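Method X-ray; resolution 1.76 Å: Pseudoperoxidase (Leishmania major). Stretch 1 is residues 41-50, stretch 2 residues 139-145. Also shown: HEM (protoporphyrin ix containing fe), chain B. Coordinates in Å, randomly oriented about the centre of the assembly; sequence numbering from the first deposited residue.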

# COMPACT_ATOMS: atom_id res chain seq x y z
N ALA A 41 -5.63 -0.78 -0.28
CA ALA A 41 -6.02 -0.12 0.97
C ALA A 41 -5.47 1.30 0.97
O ALA A 41 -6.13 2.22 1.47
CB ALA A 41 -5.51 -0.88 2.16
N PHE A 42 -4.27 1.47 0.43
CA PHE A 42 -3.66 2.79 0.29
C PHE A 42 -4.35 3.63 -0.78
O PHE A 42 -4.63 4.82 -0.56
CB PHE A 42 -2.14 2.70 0.04
CG PHE A 42 -1.52 4.02 -0.36
CD1 PHE A 42 -1.62 5.14 0.47
CD2 PHE A 42 -0.83 4.14 -1.56
CE1 PHE A 42 -1.05 6.35 0.10
CE2 PHE A 42 -0.27 5.35 -1.94
CZ PHE A 42 -0.38 6.46 -1.10
N VAL A 43 -4.61 3.04 -1.95
CA VAL A 43 -5.34 3.74 -3.00
C VAL A 43 -6.64 4.34 -2.43
O VAL A 43 -6.93 5.54 -2.63
CB VAL A 43 -5.68 2.80 -4.18
CG1 VAL A 43 -6.44 3.53 -5.24
CG2 VAL A 43 -4.40 2.21 -4.77
N LEU A 44 -7.41 3.53 -1.70
CA LEU A 44 -8.70 3.98 -1.19
C LEU A 44 -8.53 5.10 -0.18
O LEU A 44 -9.21 6.12 -0.25
CB LEU A 44 -9.46 2.80 -0.57
CG LEU A 44 -9.94 1.77 -1.61
CD1 LEU A 44 -10.59 0.57 -0.93
CD2 LEU A 44 -10.90 2.41 -2.60
N ALA A 45 -7.59 4.92 0.74
CA ALA A 45 -7.35 5.91 1.79
C ALA A 45 -6.82 7.20 1.21
O ALA A 45 -7.22 8.29 1.65
CB ALA A 45 -6.38 5.36 2.81
N ALA A 46 -5.92 7.11 0.23
CA ALA A 46 -5.40 8.31 -0.42
C ALA A 46 -6.52 9.05 -1.12
O ALA A 46 -6.58 10.30 -1.10
CB ALA A 46 -4.27 7.97 -1.40
N ARG A 47 -7.43 8.31 -1.75
CA ARG A 47 -8.56 8.94 -2.42
C ARG A 47 -9.50 9.64 -1.43
O ARG A 47 -9.95 10.76 -1.68
CB ARG A 47 -9.31 7.94 -3.30
CG ARG A 47 -8.53 7.53 -4.55
CD ARG A 47 -9.16 6.34 -5.25
NE ARG A 47 -10.51 6.62 -5.71
CZ ARG A 47 -10.78 7.23 -6.86
NH1 ARG A 47 -9.80 7.62 -7.67
NH2 ARG A 47 -12.04 7.46 -7.21
N ARG A 48 -9.80 8.99 -0.31
CA ARG A 48 -10.64 9.64 0.71
C ARG A 48 -9.99 10.92 1.25
O ARG A 48 -10.68 11.87 1.64
CB ARG A 48 -10.94 8.67 1.85
CG ARG A 48 -11.81 7.46 1.46
CD ARG A 48 -12.33 6.71 2.71
NE ARG A 48 -11.27 6.34 3.66
CZ ARG A 48 -10.48 5.27 3.52
NH1 ARG A 48 -10.60 4.48 2.47
NH2 ARG A 48 -9.56 5.00 4.44
N ALA A 49 -8.66 10.95 1.27
CA ALA A 49 -7.92 12.09 1.81
C ALA A 49 -7.67 13.18 0.78
O ALA A 49 -7.16 14.25 1.12
CB ALA A 49 -6.60 11.62 2.41
N GLY A 50 -8.00 12.93 -0.49
CA GLY A 50 -7.87 13.95 -1.50
C GLY A 50 -6.56 13.87 -2.27
O GLY A 50 -6.17 14.83 -2.94
CHA HEM B . 3.61 -0.56 -5.51
CHB HEM B . 5.38 3.97 -5.22
CHC HEM B . 3.00 4.45 -1.02
CHD HEM B . 1.87 -0.29 -0.98
C1A HEM B . 4.21 0.63 -5.81
C2A HEM B . 4.81 0.95 -7.09
C3A HEM B . 5.29 2.19 -7.02
C4A HEM B . 5.03 2.71 -5.68
CMA HEM B . 6.02 2.94 -8.15
CAA HEM B . 4.82 0.02 -8.32
CBA HEM B . 3.39 0.12 -8.87
CGA HEM B . 3.16 -0.73 -10.10
O1A HEM B . 3.83 -0.48 -11.13
O2A HEM B . 2.28 -1.64 -10.05
C1B HEM B . 4.88 4.53 -4.06
C2B HEM B . 5.13 5.86 -3.57
C3B HEM B . 4.46 6.03 -2.42
C4B HEM B . 3.79 4.76 -2.11
CMB HEM B . 5.98 6.92 -4.28
CAB HEM B . 4.48 7.34 -1.59
CBB HEM B . 3.47 7.70 -0.80
C1C HEM B . 2.50 3.23 -0.63
C2C HEM B . 1.77 2.94 0.62
C3C HEM B . 1.45 1.61 0.61
C4C HEM B . 1.98 1.04 -0.62
CMC HEM B . 1.43 4.01 1.69
CAC HEM B . 0.68 0.72 1.61
CBC HEM B . 0.03 1.20 2.68
C1D HEM B . 2.24 -0.82 -2.18
C2D HEM B . 2.11 -2.21 -2.56
C3D HEM B . 2.65 -2.30 -3.98
C4D HEM B . 3.06 -0.95 -4.31
CMD HEM B . 1.53 -3.36 -1.71
CAD HEM B . 2.72 -3.57 -4.88
CBD HEM B . 1.37 -3.61 -5.60
CGD HEM B . 1.28 -4.78 -6.55
O1D HEM B . 0.31 -4.83 -7.36
O2D HEM B . 2.19 -5.65 -6.50
NA HEM B . 4.37 1.73 -4.97
NB HEM B . 4.08 3.88 -3.15
NC HEM B . 2.60 2.04 -1.35
ND HEM B . 2.82 -0.11 -3.23
FE HEM B . 3.44 1.91 -3.23
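Stretch 2 139-145: TILHALG

Where a helix and the end of another meet without a hydrogen bond between them, the fit can be read in their shapes, and the contact between residues 41-50 and 139-145 of this pseudoperoxidase is a compact example. Stretch 1 is helical from Ala41, continuing a helix begun earlier in the chain, and Gly50 leaves it through a Schellman turn with positive phi. Stretch 2 brings in the last residues of another helix, from Thr139 to the neighbourhood of His142, and then a short loop. Thus it is partly a helix and partly the turn at its end that lies on stretch 1. Stretch 2 passes obliquely across stretch 1, with some backward component: Ala143 lies nearest Ala49, with 6.6 Å between their CA atoms, and Leu144 lies nearest Ala45, at 6.3 Å between CA atoms.

At this close approach stretch 1 presents alanines. Ala45 and Ala49, one helical turn apart, both point CA-to-CB toward stretch 2, and their small methyls leave a shallow depression. Leu144 is the bump that fits it. At phi -86° and psi 53° it has left the helix, and its side chain, with chi1 m and chi2 t, reaches in from a sideways start. Its CD2 lies 4.1 Å from CB of Ala45, 4.0 Å from O of Ala45 and 4.0 Å from N of Ala46, so one methyl rests on backbone as well as side chain. Farther along, CB of Ala49 meets O of Ala143 at 3.9 Å, a contact of shape alone.

The other bump comes from stretch 1. Phe42, with chi1 t, starts sideways and carries its ring into the space bordered by Ile140, Leu141 and Leu144. Leu144 CD1 approaches Phe42 CD1 to 3.7 Å and Ile140 CG2 lies 4.1 Å from Phe42 CE1, both at the ring edge, while Leu141 CD2 comes obliquely to 4.2 Å from Phe42 CE1. The two methyls of Leu144 therefore serve two surfaces, CD1 the aromatic edge and CD2 the alanine hollow.

Heme completes the pocket. Its methyl CMC sits over one face of the Phe42 ring, 3.5 Å from Phe42 CD1, and is also 3.6 Å from Leu141 CD2, so the cofactor touches both stretches. The total area buried between the stretches is modest, 245 Å², and Leu144 and Phe42 have the largest shares. The general lesson is that where small residues face a neighbouring backbone at close range, a few larger side chains can fill the space around them.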

# COMPACT_ATOMS: atom_id res chain seq x y z
N THR A 139 3.53 14.59 3.21
CA THR A 139 2.24 15.28 3.09
C THR A 139 1.12 14.26 2.89
O THR A 139 0.07 14.32 3.55
CB THR A 139 2.24 16.28 1.92
OG1 THR A 139 3.17 17.34 2.21
CG2 THR A 139 0.84 16.87 1.69
N ILE A 140 1.35 13.31 1.99
CA ILE A 140 0.35 12.30 1.72
C ILE A 140 0.18 11.36 2.90
O ILE A 140 -0.95 11.14 3.35
CB ILE A 140 0.72 11.49 0.45
CG1 ILE A 140 0.79 12.42 -0.76
CG2 ILE A 140 -0.30 10.39 0.24
CD1 ILE A 140 1.32 11.76 -2.02
N LEU A 141 1.28 10.81 3.41
CA LEU A 141 1.19 9.76 4.42
C LEU A 141 0.63 10.25 5.76
O LEU A 141 -0.17 9.57 6.40
CB LEU A 141 2.54 9.06 4.61
CG LEU A 141 3.10 8.32 3.38
CD1 LEU A 141 4.36 7.56 3.75
CD2 LEU A 141 2.08 7.37 2.78
N HIS A 142 1.04 11.44 6.19
CA HIS A 142 0.56 11.98 7.46
C HIS A 142 -0.96 12.12 7.38
O HIS A 142 -1.66 11.97 8.39
CB HIS A 142 1.19 13.34 7.76
CG HIS A 142 2.58 13.26 8.32
ND1 HIS A 142 2.86 12.71 9.55
CD2 HIS A 142 3.77 13.71 7.84
CE1 HIS A 142 4.16 12.80 9.79
NE2 HIS A 142 4.73 13.41 8.77
N ALA A 143 -1.47 12.40 6.18
CA ALA A 143 -2.89 12.67 5.99
C ALA A 143 -3.78 11.43 6.01
O ALA A 143 -5.01 11.55 5.94
CB ALA A 143 -3.09 13.48 4.71
N LEU A 144 -3.19 10.25 6.11
CA LEU A 144 -3.93 8.99 6.15
C LEU A 144 -4.35 8.65 7.58
O LEU A 144 -4.06 7.56 8.07
CB LEU A 144 -3.06 7.85 5.59
CG LEU A 144 -2.47 8.08 4.18
CD1 LEU A 144 -1.68 6.87 3.71
CD2 LEU A 144 -3.57 8.37 3.18
N GLY A 145 -5.02 9.59 8.25
CA GLY A 145 -5.52 9.37 9.60
C GLY A 145 -4.78 10.15 10.68
O GLY A 145 -5.05 9.97 11.87